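Carbon monoxide dehydrogenase (Thermococcus sp. AM4, PDB 6T7J) probably catalyses the reversible oxidation of carbon monoxide to carbon dioxide at cluster C, passing electrons through iron-sulfur clusters, and was crystallised here without nickel. Local coordinates at residues F573-V578 / K603-P608; E167-L172 / G227-M232. All coordinates share one frame; numbering follows the deposited sequence.

Interaction 1: F573-V578 / K603-P608; sequences FTHLGV and KFYVEP
His575 NE2 donates to the main-chain O of Glu607 at 2.8 Å, and that oxygen lies almost exactly in the imidazole plane. The ring's other nitrogen, ND1, is hydrogen-bonded to Ser551 OG, so the ring is gripped at both nitrogens and its rotation is set. With CG roughly anti to the backbone N (chi1 151°), the ring lies alongside the Tyr605-Glu607 backbone. Behind this bond runs a parallel beta ladder pairing strands 574-576 and 604-606: Thr574 N to Lys603 O, Leu576 N to Tyr605 O (2.9 Å) and Glu607 N to Leu576 O are sound, whereas Tyr605 N to Thr574 O is weak. Beside His575, the rings of Phe573 and Tyr605 are close to parallel, planes at 21°, yet offset so far that they hardly overlap. The Phe573 tip atom CZ meets Tyr605 CB at 3.4 Å, while Lys603 CE comes to the Phe573 ring edge, 3.8 Å from CE1. On the other face of the sheet, Leu576 CG packs 3.8 Å from Phe604 CD1, and Thr574 CG2 lies alongside Phe604. Helix 610-627 touches Phe573 and His575, helix 558-569 touches Thr574 and Phe604, and Tyr605 OH bonds Thr616. Strand 604-606, outermost in this chain, and its neighbour 574-576, in a parallel, Rossmann-like sheet and joined by a beta-alpha-beta crossover, thus gain a side-chain bond that continues their pairing beyond the ladder.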
loop_
_atom_site.group_PDB
_atom_site.type_symbol
_atom_site.label_atom_id
_atom_site.label_comp_id
_atom_site.label_asym_id
_atom_site.label_seq_id
_atom_site.Cartn_x
_atom_site.Cartn_y
_atom_site.Cartn_z
ATOM N N PHE A 573 -21.255 12.474 11.031
ATOM C CA PHE A 573 -20.327 13.440 11.602
ATOM C C PHE A 573 -19.364 12.730 12.548
ATOM O O PHE A 573 -19.790 12.096 13.518
ATOM C CB PHE A 573 -21.136 14.513 12.332
ATOM C CG PHE A 573 -20.311 15.570 13.003
ATOM C CD1 PHE A 573 -19.763 16.610 12.273
ATOM C CD2 PHE A 573 -20.120 15.544 14.376
ATOM C CE1 PHE A 573 -19.016 17.592 12.896
ATOM C CE2 PHE A 573 -19.375 16.521 15.003
ATOM C CZ PHE A 573 -18.827 17.547 14.264
ATOM N N THR A 574 -18.065 12.831 12.266
ATOM C CA THR A 574 -17.053 12.011 12.924
ATOM C C THR A 574 -16.006 12.900 13.581
ATOM O O THR A 574 -15.297 13.644 12.895
ATOM C CB THR A 574 -16.394 11.059 11.921
ATOM O OG1 THR A 574 -17.386 10.180 11.374
ATOM C CG2 THR A 574 -15.304 10.232 12.593
ATOM N N HIS A 575 -15.899 12.801 14.904
ATOM C CA HIS A 575 -14.959 13.592 15.686
ATOM C C HIS A 575 -13.654 12.832 15.890
ATOM O O HIS A 575 -13.653 11.612 16.085
ATOM C CB HIS A 575 -15.560 13.950 17.047
ATOM C CG HIS A 575 -14.539 14.136 18.128
ATOM N ND1 HIS A 575 -14.313 13.196 19.111
ATOM C CD2 HIS A 575 -13.681 15.154 18.378
ATOM C CE1 HIS A 575 -13.363 13.628 19.922
ATOM N NE2 HIS A 575 -12.961 14.812 19.497
ATOM N N LEU A 576 -12.546 13.566 15.845
ATOM C CA LEU A 576 -11.224 13.032 16.135
ATOM C C LEU A 576 -10.666 13.739 17.362
ATOM O O LEU A 576 -10.693 14.972 17.438
ATOM C CB LEU A 576 -10.276 13.215 14.948
ATOM C CG LEU A 576 -10.745 12.700 13.588
ATOM C CD1 LEU A 576 -9.627 12.835 12.569
ATOM C CD2 LEU A 576 -11.213 11.257 13.692
ATOM N N GLY A 577 -10.164 12.961 18.315
ATOM C CA GLY A 577 -9.580 13.523 19.516
ATOM C C GLY A 577 -8.073 13.632 19.429
ATOM O O GLY A 577 -7.429 14.208 20.311
ATOM N N VAL A 578 -7.500 13.065 18.372
ATOM C CA VAL A 578 -6.087 13.218 18.047
ATOM C C VAL A 578 -6.007 13.877 16.677
ATOM O O VAL A 578 -6.726 13.481 15.751
ATOM C CB VAL A 578 -5.345 11.867 18.062
ATOM C CG1 VAL A 578 -3.930 12.020 17.526
ATOM C CG2 VAL A 578 -5.321 11.291 19.472
ATOM N N LYS A 603 -18.614 14.513 7.699
ATOM C CA LYS A 603 -17.384 15.298 7.719
ATOM C C LYS A 603 -16.607 14.998 8.993
ATOM O O LYS A 603 -17.132 14.423 9.950
ATOM C CB LYS A 603 -17.669 16.800 7.604
ATOM C CG LYS A 603 -18.389 17.411 8.797
ATOM C CD LYS A 603 -18.700 18.874 8.532
ATOM C CE LYS A 603 -19.560 19.480 9.625
ATOM N NZ LYS A 603 -20.011 20.856 9.262
ATOM N N PHE A 604 -15.343 15.405 8.986
ATOM C CA PHE A 604 -14.469 15.287 10.141
ATOM C C PHE A 604 -14.531 16.550 10.998
ATOM O O PHE A 604 -14.880 17.638 10.530
ATOM C CB PHE A 604 -13.027 15.030 9.700
ATOM C CG PHE A 604 -12.748 13.601 9.341
ATOM C CD1 PHE A 604 -12.735 12.618 10.314
ATOM C CD2 PHE A 604 -12.497 13.240 8.027
ATOM C CE1 PHE A 604 -12.478 11.300 9.984
ATOM C CE2 PHE A 604 -12.239 11.925 7.691
ATOM C CZ PHE A 604 -12.230 10.953 8.670
ATOM N N TYR A 605 -14.179 16.389 12.270
ATOM C CA TYR A 605 -14.121 17.510 13.202
ATOM C C TYR A 605 -13.069 17.194 14.252
ATOM O O TYR A 605 -13.225 16.237 15.017
ATOM C CB TYR A 605 -15.482 17.757 13.848
ATOM C CG TYR A 605 -15.422 18.474 15.178
ATOM C CD1 TYR A 605 -15.008 19.799 15.258
ATOM C CD2 TYR A 605 -15.783 17.828 16.353
ATOM C CE1 TYR A 605 -14.951 20.456 16.471
ATOM C CE2 TYR A 605 -15.730 18.477 17.569
ATOM C CZ TYR A 605 -15.316 19.791 17.624
ATOM O OH TYR A 605 -15.265 20.440 18.836
ATOM N N VAL A 606 -12.005 17.990 14.284
ATOM C CA VAL A 606 -10.863 17.749 15.158
ATOM C C VAL A 606 -11.034 18.562 16.434
ATOM O O VAL A 606 -11.221 19.785 16.381
ATOM C CB VAL A 606 -9.541 18.103 14.455
ATOM C CG1 VAL A 606 -8.358 17.654 15.299
ATOM C CG2 VAL A 606 -9.493 17.471 13.071
ATOM N N GLU A 607 -10.967 17.883 17.581
ATOM C CA GLU A 607 -11.020 18.539 18.882
ATOM C C GLU A 607 -10.421 17.638 19.955
ATOM O O GLU A 607 -11.075 16.688 20.406
ATOM C CB GLU A 607 -12.455 18.909 19.255
ATOM C CG GLU A 607 -12.559 19.638 20.582
ATOM C CD GLU A 607 -11.467 20.676 20.756
ATOM O OE1 GLU A 607 -11.530 21.726 20.080
ATOM O OE2 GLU A 607 -10.542 20.442 21.563
ATOM N N PRO A 608 -9.187 17.905 20.392
ATOM C CA PRO A 608 -8.561 17.048 21.412
ATOM C C PRO A 608 -9.188 17.158 22.798
ATOM O O PRO A 608 -8.837 16.353 23.671
ATOM C CB PRO A 608 -7.102 17.530 21.429
ATOM C CG PRO A 608 -6.911 18.233 20.119
ATOM C CD PRO A 608 -8.231 18.860 19.809
#

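Interaction 2: E167-L172 / G227-M232; sequences EPLRML and GWSGSM
Met171 and Met232 supply part of the apolar packing: the terminal CE of Met171 reaches CG of Met232 at 3.6 Å, the two chains crossing obliquely. Both are folded rather than extended, and a chi3 of -82° brings Met171 CE round to this meeting. Leu172 adds a second apolar touch, its CD2 branch resting 3.6 Å from Trp228 CB, at the root of the indole, with the side chains about at a right angle. Leu169 CD1 lies 3.6 Å from Ser229 CB.

Mixed contacts come next. Met171 CB sits 3.3 Å from the carbonyl O of Trp228, in a helix that carries a pi-type turn and is kinked there, and its CG is 3.9 Å from Ser229 OG.

Polar ties run through a third party. Glu160 of helix 146-162 bonds Met171 N through OE2 and Arg170 N through OE1, and Ser229 OG, anti to its backbone N (chi1 180°), is also held by Glu160 OE2, joining the start of the 3-10 turn at 170-172 to helix 212-242. Trp228 NE1 bonds Ser570 OG, and its ring meets Trp183 edge-to-face.

The segments themselves thus meet by van der Waals contact. The Glu160 carboxylate, probably ionised and steadied by these donors, supplies the directional bonds that fix the loop against the kinked helix.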
loop_
_atom_site.group_PDB
_atom_site.type_symbol
_atom_site.label_atom_id
_atom_site.label_comp_id
_atom_site.label_asym_id
_atom_site.label_seq_id
_atom_site.Cartn_x
_atom_site.Cartn_y
_atom_site.Cartn_z
ATOM N N GLU A 167 -17.909 -3.453 -11.415
ATOM C CA GLU A 167 -19.137 -3.574 -10.653
ATOM C C GLU A 167 -18.849 -3.353 -9.169
ATOM O O GLU A 167 -17.751 -3.653 -8.693
ATOM C CB GLU A 167 -19.761 -4.952 -10.863
ATOM C CG GLU A 167 -20.567 -5.083 -12.149
ATOM C CD GLU A 167 -19.738 -5.590 -13.315
ATOM O OE1 GLU A 167 -20.211 -6.494 -14.037
ATOM O OE2 GLU A 167 -18.614 -5.082 -13.511
ATOM N N PRO A 168 -19.812 -2.822 -8.421
ATOM C CA PRO A 168 -19.578 -2.557 -6.998
ATOM C C PRO A 168 -19.452 -3.844 -6.196
ATOM O O PRO A 168 -19.886 -4.920 -6.614
ATOM C CB PRO A 168 -20.817 -1.761 -6.570
ATOM C CG PRO A 168 -21.447 -1.291 -7.848
ATOM C CD PRO A 168 -21.132 -2.341 -8.859
ATOM N N LEU A 169 -18.841 -3.709 -5.021
ATOM C CA LEU A 169 -18.679 -4.838 -4.115
ATOM C C LEU A 169 -20.032 -5.447 -3.771
ATOM O O LEU A 169 -21.016 -4.734 -3.555
ATOM C CB LEU A 169 -17.967 -4.390 -2.839
ATOM C CG LEU A 169 -16.448 -4.245 -2.910
ATOM C CD1 LEU A 169 -15.936 -3.500 -1.696
ATOM C CD2 LEU A 169 -15.790 -5.613 -3.013
ATOM N N ARG A 170 -20.077 -6.781 -3.720
ATOM C CA ARG A 170 -21.335 -7.469 -3.444
ATOM C C ARG A 170 -21.874 -7.112 -2.064
ATOM O O ARG A 170 -23.080 -6.889 -1.901
ATOM C CB ARG A 170 -21.146 -8.980 -3.569
ATOM C CG ARG A 170 -20.632 -9.425 -4.927
ATOM C CD ARG A 170 -21.730 -9.386 -5.976
ATOM N NE ARG A 170 -22.868 -10.218 -5.600
ATOM C CZ ARG A 170 -23.031 -11.479 -5.984
ATOM N NH1 ARG A 170 -24.099 -12.159 -5.591
ATOM N NH2 ARG A 170 -22.128 -12.060 -6.762
ATOM N N MET A 171 -20.995 -7.035 -1.059
ATOM C CA MET A 171 -21.439 -6.774 0.307
ATOM C C MET A 171 -22.154 -5.433 0.445
ATOM O O MET A 171 -22.860 -5.220 1.439
ATOM C CB MET A 171 -20.250 -6.835 1.267
ATOM C CG MET A 171 -19.690 -8.233 1.472
ATOM S SD MET A 171 -20.823 -9.324 2.354
ATOM C CE MET A 171 -20.490 -8.851 4.046
ATOM N N LEU A 172 -22.004 -4.535 -0.533
ATOM C CA LEU A 172 -22.751 -3.283 -0.527
ATOM C C LEU A 172 -24.259 -3.503 -0.529
ATOM O O LEU A 172 -25.005 -2.554 -0.263
ATOM C CB LEU A 172 -22.353 -2.421 -1.728
ATOM C CG LEU A 172 -20.944 -1.825 -1.700
ATOM C CD1 LEU A 172 -20.774 -0.803 -2.809
ATOM C CD2 LEU A 172 -20.648 -1.205 -0.346
ATOM N N GLY A 227 -15.105 -0.775 5.274
ATOM C CA GLY A 227 -16.162 -0.832 6.272
ATOM C C GLY A 227 -17.353 -1.666 5.842
ATOM O O GLY A 227 -17.855 -2.493 6.608
ATOM N N TRP A 228 -17.825 -1.458 4.617
ATOM C CA TRP A 228 -19.034 -2.111 4.134
ATOM C C TRP A 228 -18.763 -3.447 3.448
ATOM O O TRP A 228 -19.679 -4.015 2.844
ATOM C CB TRP A 228 -19.784 -1.176 3.183
ATOM C CG TRP A 228 -20.559 -0.115 3.901
ATOM C CD1 TRP A 228 -20.195 1.188 4.078
ATOM C CD2 TRP A 228 -21.826 -0.270 4.550
ATOM N NE1 TRP A 228 -21.160 1.855 4.794
ATOM C CE2 TRP A 228 -22.172 0.981 5.096
ATOM C CE3 TRP A 228 -22.705 -1.345 4.717
ATOM C CZ2 TRP A 228 -23.357 1.189 5.800
ATOM C CZ3 TRP A 228 -23.881 -1.139 5.419
ATOM C CH2 TRP A 228 -24.197 0.118 5.950
ATOM N N SER A 229 -17.539 -3.965 3.531
ATOM C CA SER A 229 -17.228 -5.240 2.897
ATOM C C SER A 229 -16.238 -6.044 3.728
ATOM O O SER A 229 -16.615 -7.045 4.345
ATOM C CB SER A 229 -16.681 -5.016 1.487
ATOM O OG SER A 229 -16.364 -6.248 0.865
ATOM N N GLY A 230 -14.976 -5.617 3.752
ATOM C CA GLY A 230 -13.931 -6.335 4.460
ATOM C C GLY A 230 -14.192 -6.507 5.943
ATOM O O GLY A 230 -14.287 -7.633 6.438
ATOM N N SER A 231 -14.305 -5.390 6.666
ATOM C CA SER A 231 -14.660 -5.462 8.080
ATOM C C SER A 231 -16.033 -6.097 8.267
ATOM O O SER A 231 -16.257 -6.851 9.225
ATOM C CB SER A 231 -14.624 -4.064 8.699
ATOM O OG SER A 231 -13.348 -3.774 9.240
ATOM N N MET A 232 -16.962 -5.807 7.352
ATOM C CA MET A 232 -18.295 -6.401 7.411
ATOM C C MET A 232 -18.226 -7.916 7.266
ATOM O O MET A 232 -18.885 -8.654 8.009
ATOM C CB MET A 232 -19.182 -5.793 6.325
ATOM C CG MET A 232 -20.654 -6.134 6.468
ATOM S SD MET A 232 -21.446 -5.225 7.807
ATOM C CE MET A 232 -21.620 -3.608 7.064
#

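In the fold
Both segments of interaction 2 precede those of interaction 1 in the sequence. Their centres lie 25 Å apart and their nearest atoms about 11 Å, without touching. Interaction 2 belongs to the helical part, where the loop between helices 146-162 and 177-186 meets long helix 212-242; interaction 1 forms one edge, within this chain, of the parallel sheet that ends with strand 604-606. Ser570, just after helix 558-569 and three residues before segment 573-578, bonds Trp228 of interaction 2, and so ties the two regions together. The Leu576 side chain is about 12 Å from the broken Fe4S4 cluster, so interaction 1 belongs to the scaffold surrounding that site rather than to its ligands.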